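Local coordinates for CRISPR protein (Archaeoglobus fulgidus, PDB 4MJK) that belongs to the Cas5 family of type I-A CRISPR systems and probably helps to build the RNA-guided Cascade effector complex, at the interface of chains A and B. Residues are numbered along the deposited sequence; one frame, centred on the assembly and turned at random. Chains: chain A/B, CRISPR protein.

Contact 1: the interface of chains A and B. Residues chain A 110-112; chain B 122-124.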
loop_
_atom_site.group_PDB
_atom_site.type_symbol
_atom_site.label_atom_id
_atom_site.label_comp_id
_atom_site.label_asym_id
_atom_site.label_seq_id
_atom_site.Cartn_x
_atom_site.Cartn_y
_atom_site.Cartn_z
ATOM N N SER A 110 -3.044 17.392 -3.540
ATOM C CA SER A 110 -1.884 16.626 -3.093
ATOM C C SER A 110 -1.488 15.568 -4.122
ATOM O O SER A 110 -2.348 15.013 -4.813
ATOM C CB SER A 110 -2.190 15.935 -1.767
ATOM O OG SER A 110 -1.291 14.857 -1.547
ATOM N N PRO A 111 -0.180 15.280 -4.227
ATOM C CA PRO A 111 0.304 14.183 -5.081
ATOM C C PRO A 111 -0.346 12.847 -4.711
ATOM O O PRO A 111 -0.424 11.945 -5.540
ATOM C CB PRO A 111 1.803 14.102 -4.750
ATOM C CG PRO A 111 2.155 15.401 -4.122
ATOM C CD PRO A 111 0.905 15.950 -3.490
ATOM N N ALA A 112 -0.778 12.722 -3.466
ATOM C CA ALA A 112 -1.323 11.466 -2.956
ATOM C C ALA A 112 -2.850 11.534 -2.862
ATOM O O ALA A 112 -3.466 10.846 -2.038
ATOM C CB ALA A 112 -0.719 11.145 -1.582
ATOM N N ASN B 122 5.928 15.594 2.402
ATOM C CA ASN B 122 5.459 16.317 1.220
ATOM C C ASN B 122 4.462 15.530 0.351
ATOM O O ASN B 122 4.214 15.909 -0.798
ATOM C CB ASN B 122 6.649 16.727 0.351
ATOM C CG ASN B 122 7.514 15.543 -0.017
ATOM O OD1 ASN B 122 7.132 14.409 0.235
ATOM N ND2 ASN B 122 8.680 15.795 -0.599
ATOM N N ASP B 123 3.903 14.444 0.889
ATOM C CA ASP B 123 2.942 13.606 0.155
ATOM C C ASP B 123 3.485 13.014 -1.150
ATOM O O ASP B 123 2.725 12.473 -1.969
ATOM C CB ASP B 123 1.615 14.337 -0.089
ATOM C CG ASP B 123 0.595 14.061 1.004
ATOM O OD1 ASP B 123 0.956 13.383 1.997
ATOM O OD2 ASP B 123 -0.564 14.525 0.880
ATOM N N GLU B 124 4.800 13.105 -1.333
ATOM C CA GLU B 124 5.460 12.398 -2.428
ATOM C C GLU B 124 5.728 10.960 -1.986
ATOM O O GLU B 124 5.299 10.552 -0.906
ATOM C CB GLU B 124 6.744 13.105 -2.841
ATOM C CG GLU B 124 6.500 14.532 -3.335
ATOM C CD GLU B 124 5.919 14.578 -4.741
ATOM O OE1 GLU B 124 5.685 13.498 -5.340
ATOM O OE2 GLU B 124 5.708 15.697 -5.258
#

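Contact 2: the interface of chains A and B. Residues chain A 11-12, 117; chain B 11-12, 154, 156.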
loop_
_atom_site.group_PDB
_atom_site.type_symbol
_atom_site.label_atom_id
_atom_site.label_comp_id
_atom_site.label_asym_id
_atom_site.label_seq_id
_atom_site.Cartn_x
_atom_site.Cartn_y
_atom_site.Cartn_z
ATOM N N VAL A 11 -2.844 -5.868 -4.710
ATOM C CA VAL A 11 -1.544 -5.975 -4.055
ATOM C C VAL A 11 -1.527 -5.175 -2.750
ATOM O O VAL A 11 -1.103 -5.700 -1.715
ATOM C CB VAL A 11 -0.395 -5.508 -4.996
ATOM C CG1 VAL A 11 0.973 -5.499 -4.274
ATOM C CG2 VAL A 11 -0.344 -6.397 -6.249
ATOM N N TRP A 12 -1.985 -3.914 -2.784
ATOM C CA TRP A 12 -1.877 -3.031 -1.598
ATOM C C TRP A 12 -3.022 -2.035 -1.416
ATOM O O TRP A 12 -3.234 -1.536 -0.312
ATOM C CB TRP A 12 -0.571 -2.214 -1.656
ATOM C CG TRP A 12 -0.530 -1.284 -2.840
ATOM C CD1 TRP A 12 -0.045 -1.562 -4.092
ATOM C CD2 TRP A 12 -1.040 0.055 -2.899
ATOM N NE1 TRP A 12 -0.202 -0.467 -4.911
ATOM C CE2 TRP A 12 -0.811 0.534 -4.203
ATOM C CE3 TRP A 12 -1.650 0.902 -1.967
ATOM C CZ2 TRP A 12 -1.190 1.826 -4.607
ATOM C CZ3 TRP A 12 -2.021 2.182 -2.370
ATOM C CH2 TRP A 12 -1.789 2.627 -3.676
ATOM N N ILE A 117 -5.063 2.686 1.125
ATOM C CA ILE A 117 -4.553 1.343 1.378
ATOM C C ILE A 117 -5.742 0.411 1.656
ATOM O O ILE A 117 -6.711 0.811 2.285
ATOM C CB ILE A 117 -3.550 1.361 2.578
ATOM C CG1 ILE A 117 -2.253 2.066 2.159
ATOM C CG2 ILE A 117 -3.263 -0.053 3.096
ATOM C CD1 ILE A 117 -1.308 2.316 3.311
ATOM N N VAL B 11 5.829 2.213 -2.167
ATOM C CA VAL B 11 4.458 2.486 -2.562
ATOM C C VAL B 11 3.599 2.889 -1.375
ATOM O O VAL B 11 2.863 3.878 -1.443
ATOM C CB VAL B 11 3.828 1.274 -3.282
ATOM C CG1 VAL B 11 2.303 1.467 -3.455
ATOM C CG2 VAL B 11 4.524 1.042 -4.639
ATOM N N TRP B 12 3.685 2.126 -0.287
ATOM C CA TRP B 12 2.808 2.343 0.855
ATOM C C TRP B 12 3.474 2.085 2.211
ATOM O O TRP B 12 3.024 2.610 3.227
ATOM C CB TRP B 12 1.550 1.459 0.741
ATOM C CG TRP B 12 1.875 -0.015 0.754
ATOM C CD1 TRP B 12 2.134 -0.801 -0.326
ATOM C CD2 TRP B 12 2.012 -0.863 1.911
ATOM N NE1 TRP B 12 2.416 -2.090 0.080
ATOM C CE2 TRP B 12 2.351 -2.151 1.448
ATOM C CE3 TRP B 12 1.882 -0.653 3.294
ATOM C CZ2 TRP B 12 2.548 -3.231 2.313
ATOM C CZ3 TRP B 12 2.081 -1.731 4.154
ATOM C CH2 TRP B 12 2.421 -3.002 3.659
ATOM N N GLU B 154 4.005 -8.043 -1.099
ATOM C CA GLU B 154 3.209 -6.818 -1.289
ATOM C C GLU B 154 3.940 -5.507 -0.890
ATOM O O GLU B 154 3.465 -4.413 -1.206
ATOM C CB GLU B 154 1.865 -6.919 -0.557
ATOM C CG GLU B 154 0.980 -8.060 -1.044
ATOM C CD GLU B 154 1.295 -9.397 -0.356
ATOM O OE1 GLU B 154 2.084 -9.412 0.621
ATOM O OE2 GLU B 154 0.750 -10.439 -0.795
ATOM N N ARG B 156 6.037 -3.369 -1.987
ATOM C CA ARG B 156 6.643 -2.947 -3.250
ATOM C C ARG B 156 7.498 -1.687 -3.139
ATOM O O ARG B 156 7.101 -0.692 -2.522
ATOM C CB ARG B 156 5.550 -2.684 -4.288
ATOM C CG ARG B 156 4.530 -3.807 -4.454
ATOM C CD ARG B 156 5.204 -5.123 -4.738
ATOM N NE ARG B 156 5.946 -5.116 -6.001
ATOM C CZ ARG B 156 6.669 -6.146 -6.425
ATOM N NH1 ARG B 156 6.743 -7.242 -5.671
ATOM N NH2 ARG B 156 7.314 -6.086 -7.590
#

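Contact 1: the interface of chains A and B
A:Ser110 and A:Pro111 meet B:Asp123 in a small loop-to-loop patch, part polar and part apolar, that joins two copies of this Cas5-family protein; whether the pairing exists outside the crystal cannot be told from the structure alone. The two short turns are built alike but are not the same stretch of sequence. In chain A, the hydroxyl OG of A:Ser110 lies anti to its backbone N (chi1 160°), which lets it accept a hydrogen bond from the amide N of A:Ala112, 2.9 Å away, and close a serine turn over the intervening proline. The same hydroxyl donates outward to the carboxylate oxygen OD2 of B:Asp123 at 2.6 Å. It meets OD2 on the anti side, 25° out of the carboxylate plane. With one bond accepted and one donated, the rotation of the hydroxyl should be well fixed, and the carboxylate may polarise it further. On chain B, the side-chain amide oxygen OD1 of B:Asn122 takes the N-H of B:Glu124 at 3.1 Å, forming an Asx turn that presents B:Asp123 at its tip; the donor sits well above the carbonyl plane. B:Asp123 itself has a left-handed backbone, with its carbonyl directed at chain A. The ring of A:Pro111 lies against this carbonyl and the aspartate CB: its CB is 3.4 Å from the backbone O of B:Asp123, while CD touches the aspartate CB at 3.8 Å. The bent side chain of B:Glu124 lies roughly perpendicular to the proline, its carboxylate carbon CD 3.9 Å from CG of A:Pro111. CB of A:Ala112 comes within 3.7 Å of the same B:Asp123 O, approaching roughly at right angles to the proline CB.

Contact 2: the interface of chains A and B
A:Trp12 and B:Trp12 meet in offset, nearly parallel planes in an apolar patch of the interface between the two Cas5 copies; their indoles run antiparallel and overlap near their pyrrole ends rather than stacking ring on ring. CB of A:Trp12 sits over the rim of the other indole, 3.3 Å from CD1 of B:Trp12. With CG between its backbone N and carbonyl carbon (chi1 63°), A:Trp12 lays its indole across the methyl CG1 of B:Val11. That methyl, level with the B:Trp12 ring at its edge, extends the B:Trp12 surface beneath A:Trp12. It makes a CH-pi contact with both rings of the indole, nearest the shared atom CE2 of A:Trp12, 3.3 Å from CG1 of B:Val11. An alanine in place of A:Trp12 would probably leave the B:Val11 methyl without its aromatic lid and open a gap at the centre of the patch. A:Val11 packs differently from its counterpart: its CG1 touches CG of B:Arg156 at 3.9 Å, and its backbone O rests against CG of B:Glu154 at 3.2 Å. Beside the tryptophans, CD1 of A:Ile117 reaches over to CB of B:Trp12. Within chain B, the indole N-H is tied to the backbone of the same glutamate that A:Val11 touches: NE1 of B:Trp12 donates to O of B:Glu154 at 2.9 Å, 161° at the hydrogen, with the acceptor close to the indole plane.

The centres of the C-alpha atoms of contact 1 and contact 2 are about 16 Å apart, and the two have no residue in common. Strand 115-120 connects them along the chain: in chain A it follows the loop of contact 1 and supplies the isoleucine of contact 2, while in chain B the turn of contact 1 comes just after it. Contact 1 therefore pairs different segments of the two copies, whereas contact 2 brings like tryptophans together in unlike surroundings, consistent with an interface that departs from exact two-fold symmetry. Two separated footholds would limit rocking of one copy against the other, if this dimer forms in solution.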